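Uncharacterized protein (Bacteroides ovatus, PDB 4IRT) is of unknown function but, as a beta-propeller of the BNR-repeat family, is probably a neuraminidase. Local coordinates at residues A[33-38]-A[49-54]. Sequence-based numbering, arbitrary orientation.
Sequences DEQYIS and GKRKLD
Q35 and R51 form an antiparallel hydrogen-bonded pair, and their side chains continue the pairing beyond the backbone, lying side by side and pointing the same way. R51 grips side-on: NE reaches Q35 OE1 at 3.0 Å and NH2 reaches the same oxygen at 2.9 Å. OE1 sits 3° out of the guanidinium plane, whereas both nitrogens approach from one face of the amide, whose plane is turned 38° from the guanidinium. Q35 CG stands anti to the backbone N and the chain runs extended, which carries the amide alongside the arginine. This buried pair is held from outside as well, since R51 NH2 pairs with E407 and Q35 NE2 bonds D370 and H381. Replacing R51 by an alanine would probably leave Q35 OE1 without both donors and E407 without this cationic mate. On the same side, L53 CD2 packs 3.9 Å from Q35 CB.

On the other face of the hairpin, strands 34-40 and 45-52 in a four-stranded antiparallel propeller blade, Y36 is buried against M78 and I80, and the surface becomes charged and exposed toward D33 and K52. K50 lies alongside the Y36 ring, its CB making an off-centre CH-pi contact, 4.2 Å from the ring centroid and 29° off the normal. Its NZ meets Y36 OH at 3.2 Å, bonds G106 O and makes a weak, 3.3 Å salt bridge to E34 OE1. K52 NZ binds D33 OD1 at 2.9 Å on the syn side and E34 OE2 at 3.1 Å from above the carboxylate plane. Two lysines thus share two acids, an alternation likely to balance charge at the exposed margin, while on the buried face one amide oxygen is held by two guanidinium N-H groups.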
ATOM      1  N   ASP A  33     -14.276   4.002  16.820  1.00 13.44           N
ATOM      2  CA  ASP A  33     -15.026   4.978  16.039  1.00 14.34           C
ATOM      3  C   ASP A  33     -14.239   6.252  15.708  1.00 14.13           C
ATOM      4  O   ASP A  33     -14.835   7.269  15.376  1.00 14.12           O
ATOM      5  CB  ASP A  33     -16.385   5.287  16.697  1.00 15.53           C
ATOM      6  CG  ASP A  33     -16.283   6.181  17.921  1.00 16.77           C
ATOM      7  OD1 ASP A  33     -15.176   6.417  18.464  1.00 15.88           O
ATOM      8  OD2 ASP A  33     -17.354   6.681  18.339  1.00 17.77           O
ATOM      9  N   GLU A  34     -12.909   6.185  15.790  1.00 13.58           N
ATOM     10  CA  GLU A  34     -12.048   7.337  15.472  1.00 14.12           C
ATOM     11  C   GLU A  34     -11.234   7.011  14.249  1.00 13.36           C
ATOM     12  O   GLU A  34     -10.774   5.892  14.096  1.00 14.40           O
ATOM     13  CB  GLU A  34     -11.122   7.643  16.629  1.00 15.25           C
ATOM     14  CG  GLU A  34     -11.940   8.162  17.791  1.00 18.87           C
ATOM     15  CD  GLU A  34     -11.175   8.424  19.067  1.00 24.48           C
ATOM     16  OE1 GLU A  34     -10.066   7.903  19.274  1.00 20.35           O
ATOM     17  OE2 GLU A  34     -11.740   9.158  19.896  1.00 35.35           O
ATOM     18  N   GLN A  35     -11.054   7.990  13.386  1.00 12.98           N
ATOM     19  CA  GLN A  35     -10.219   7.805  12.211  1.00 11.74           C
ATOM     20  C   GLN A  35      -9.039   8.761  12.279  1.00 11.07           C
ATOM     21  O   GLN A  35      -9.199   9.936  12.641  1.00 12.31           O
ATOM     22  CB  GLN A  35     -11.050   8.088  10.968  1.00 11.24           C
ATOM     23  CG  GLN A  35     -10.345   7.887   9.659  1.00 11.78           C
ATOM     24  CD  GLN A  35     -11.281   8.162   8.515  1.00 10.23           C
ATOM     25  OE1 GLN A  35     -11.719   9.297   8.313  1.00 11.73           O
ATOM     26  NE2 GLN A  35     -11.609   7.140   7.774  1.00 11.05           N
ATOM     27  N   TYR A  36      -7.885   8.237  11.923  1.00 10.04           N
ATOM     28  CA  TYR A  36      -6.619   8.922  11.992  1.00 10.28           C
ATOM     29  C   TYR A  36      -6.066   9.088  10.602  1.00  9.87           C
ATOM     30  O   TYR A  36      -6.256   8.220   9.742  1.00  8.77           O
ATOM     31  CB  TYR A  36      -5.611   8.106  12.807  1.00 10.80           C
ATOM     32  CG  TYR A  36      -5.974   7.969  14.258  1.00 12.35           C
ATOM     33  CD1 TYR A  36      -6.867   6.977  14.695  1.00 13.71           C
ATOM     34  CD2 TYR A  36      -5.422   8.826  15.207  1.00 12.90           C
ATOM     35  CE1 TYR A  36      -7.223   6.877  16.030  1.00 13.29           C
ATOM     36  CE2 TYR A  36      -5.743   8.706  16.540  1.00 14.76           C
ATOM     37  CZ  TYR A  36      -6.631   7.734  16.947  1.00 14.76           C
ATOM     38  OH  TYR A  36      -6.953   7.651  18.284  1.00 15.47           O
ATOM     39  N   ILE A  37      -5.353  10.194  10.395  1.00  9.75           N
ATOM     40  CA  ILE A  37      -4.786  10.511   9.099  1.00  9.61           C
ATOM     41  C   ILE A  37      -3.408  11.111   9.318  1.00  9.87           C
ATOM     42  O   ILE A  37      -3.100  11.621  10.411  1.00 11.03           O
ATOM     43  CB  ILE A  37      -5.709  11.500   8.328  1.00  9.86           C
ATOM     44  CG1 ILE A  37      -5.371  11.525   6.829  1.00  9.49           C
ATOM     45  CG2 ILE A  37      -5.670  12.891   8.949  1.00 10.56           C
ATOM     46  CD1 ILE A  37      -6.400  12.305   6.030  1.00  9.88           C
ATOM     47  N   SER A  38      -2.567  11.053   8.295  1.00  8.81           N
ATOM     48  CA  SER A  38      -1.246  11.658   8.376  1.00  9.07           C
ATOM     49  C   SER A  38      -0.866  12.168   6.999  1.00  8.47           C
ATOM     50  O   SER A  38      -1.223  11.560   5.995  1.00  7.10           O
ATOM     51  CB  SER A  38      -0.178  10.642   8.881  1.00 10.05           C
ATOM     52  OG  SER A  38      -0.082   9.488   8.064  1.00 10.00           O
ATOM     53  N   GLY A  49      -3.737  13.786  12.313  1.00 10.76           N
ATOM     54  CA  GLY A  49      -5.073  14.218  12.607  1.00 11.72           C
ATOM     55  C   GLY A  49      -5.992  13.082  12.993  1.00 11.56           C
ATOM     56  O   GLY A  49      -5.721  11.931  12.708  1.00 11.25           O
ATOM     57  N   LYS A  50      -7.096  13.433  13.647  1.00 12.06           N
ATOM     58  CA  LYS A  50      -8.107  12.463  13.977  1.00 11.86           C
ATOM     59  C   LYS A  50      -9.482  13.113  14.047  1.00 12.64           C
ATOM     60  O   LYS A  50      -9.604  14.321  14.307  1.00 13.31           O
ATOM     61  CB  LYS A  50      -7.792  11.763  15.301  1.00 13.62           C
ATOM     62  CG  LYS A  50      -7.987  12.629  16.531  1.00 15.36           C
ATOM     63  CD  LYS A  50      -7.407  12.001  17.796  1.00 16.69           C
ATOM     64  CE  LYS A  50      -8.223  10.800  18.251  1.00 20.27           C
ATOM     65  NZ  LYS A  50      -7.932  10.345  19.647  1.00 22.65           N
ATOM     66  N   ARG A  51     -10.503  12.282  13.829  1.00 11.88           N
ATOM     67  CA  ARG A  51     -11.873  12.662  14.010  1.00 12.51           C
ATOM     68  C   ARG A  51     -12.682  11.475  14.519  1.00 12.28           C
ATOM     69  O   ARG A  51     -12.288  10.296  14.370  1.00 12.06           O
ATOM     70  CB  ARG A  51     -12.493  13.139  12.694  1.00 12.17           C
ATOM     71  CG  ARG A  51     -12.512  12.099  11.582  1.00 11.89           C
ATOM     72  CD  ARG A  51     -13.608  12.338  10.555  1.00 12.19           C
ATOM     73  NE  ARG A  51     -13.534  11.380   9.439  1.00 11.88           N
ATOM     74  CZ  ARG A  51     -14.496  11.204   8.526  1.00 13.10           C
ATOM     75  NH1 ARG A  51     -15.628  11.909   8.588  1.00 14.12           N
ATOM     76  NH2 ARG A  51     -14.327  10.353   7.519  1.00 11.87           N
ATOM     77  N   LYS A  52     -13.855  11.784  15.061  1.00 13.36           N
ATOM     78  CA  LYS A  52     -14.917  10.780  15.159  1.00 13.26           C
ATOM     79  C   LYS A  52     -15.488  10.537  13.780  1.00 13.24           C
ATOM     80  O   LYS A  52     -15.701  11.483  13.003  1.00 13.44           O
ATOM     81  CB  LYS A  52     -16.022  11.232  16.105  1.00 14.98           C
ATOM     82  CG  LYS A  52     -15.537  11.341  17.525  1.00 15.54           C
ATOM     83  CD  LYS A  52     -15.296   9.958  18.120  1.00 17.34           C
ATOM     84  CE  LYS A  52     -15.039  10.039  19.613  1.00 21.31           C
ATOM     85  NZ  LYS A  52     -14.750   8.710  20.217  1.00 23.85           N
ATOM     86  N   LEU A  53     -15.719   9.270  13.461  1.00 13.16           N
ATOM     87  CA  LEU A  53     -16.309   8.922  12.166  1.00 14.30           C
ATOM     88  C   LEU A  53     -17.699   9.547  11.914  1.00 15.26           C
ATOM     89  O   LEU A  53     -18.107   9.713  10.762  1.00 16.05           O
ATOM     90  CB  LEU A  53     -16.362   7.412  11.991  1.00 14.31           C
ATOM     91  CG  LEU A  53     -15.046   6.753  11.611  1.00 14.69           C
ATOM     92  CD1 LEU A  53     -15.079   5.262  11.864  1.00 15.24           C
ATOM     93  CD2 LEU A  53     -14.692   7.037  10.171  1.00 14.74           C
ATOM     94  N   ASP A  54     -18.407   9.912  12.973  1.00 15.77           N
ATOM     95  CA  ASP A  54     -19.727  10.531  12.846  1.00 19.23           C
ATOM     96  C   ASP A  54     -19.662  12.061  12.799  1.00 18.89           C
ATOM     97  O   ASP A  54     -20.683  12.722  12.916  1.00 20.18           O
ATOM     98  CB  ASP A  54     -20.655  10.059  13.982  1.00 20.71           C
ATOM     99  CG  ASP A  54     -20.275  10.610  15.353  1.00 26.26           C
ATOM    100  OD1 ASP A  54     -19.395  11.489  15.466  1.00 28.42           O
ATOM    101  OD2 ASP A  54     -20.902  10.180  16.353  1.00 35.14           O
TER
HETATM  102  O   HOH W   1     -17.976   8.294  15.477  1.00 24.26           O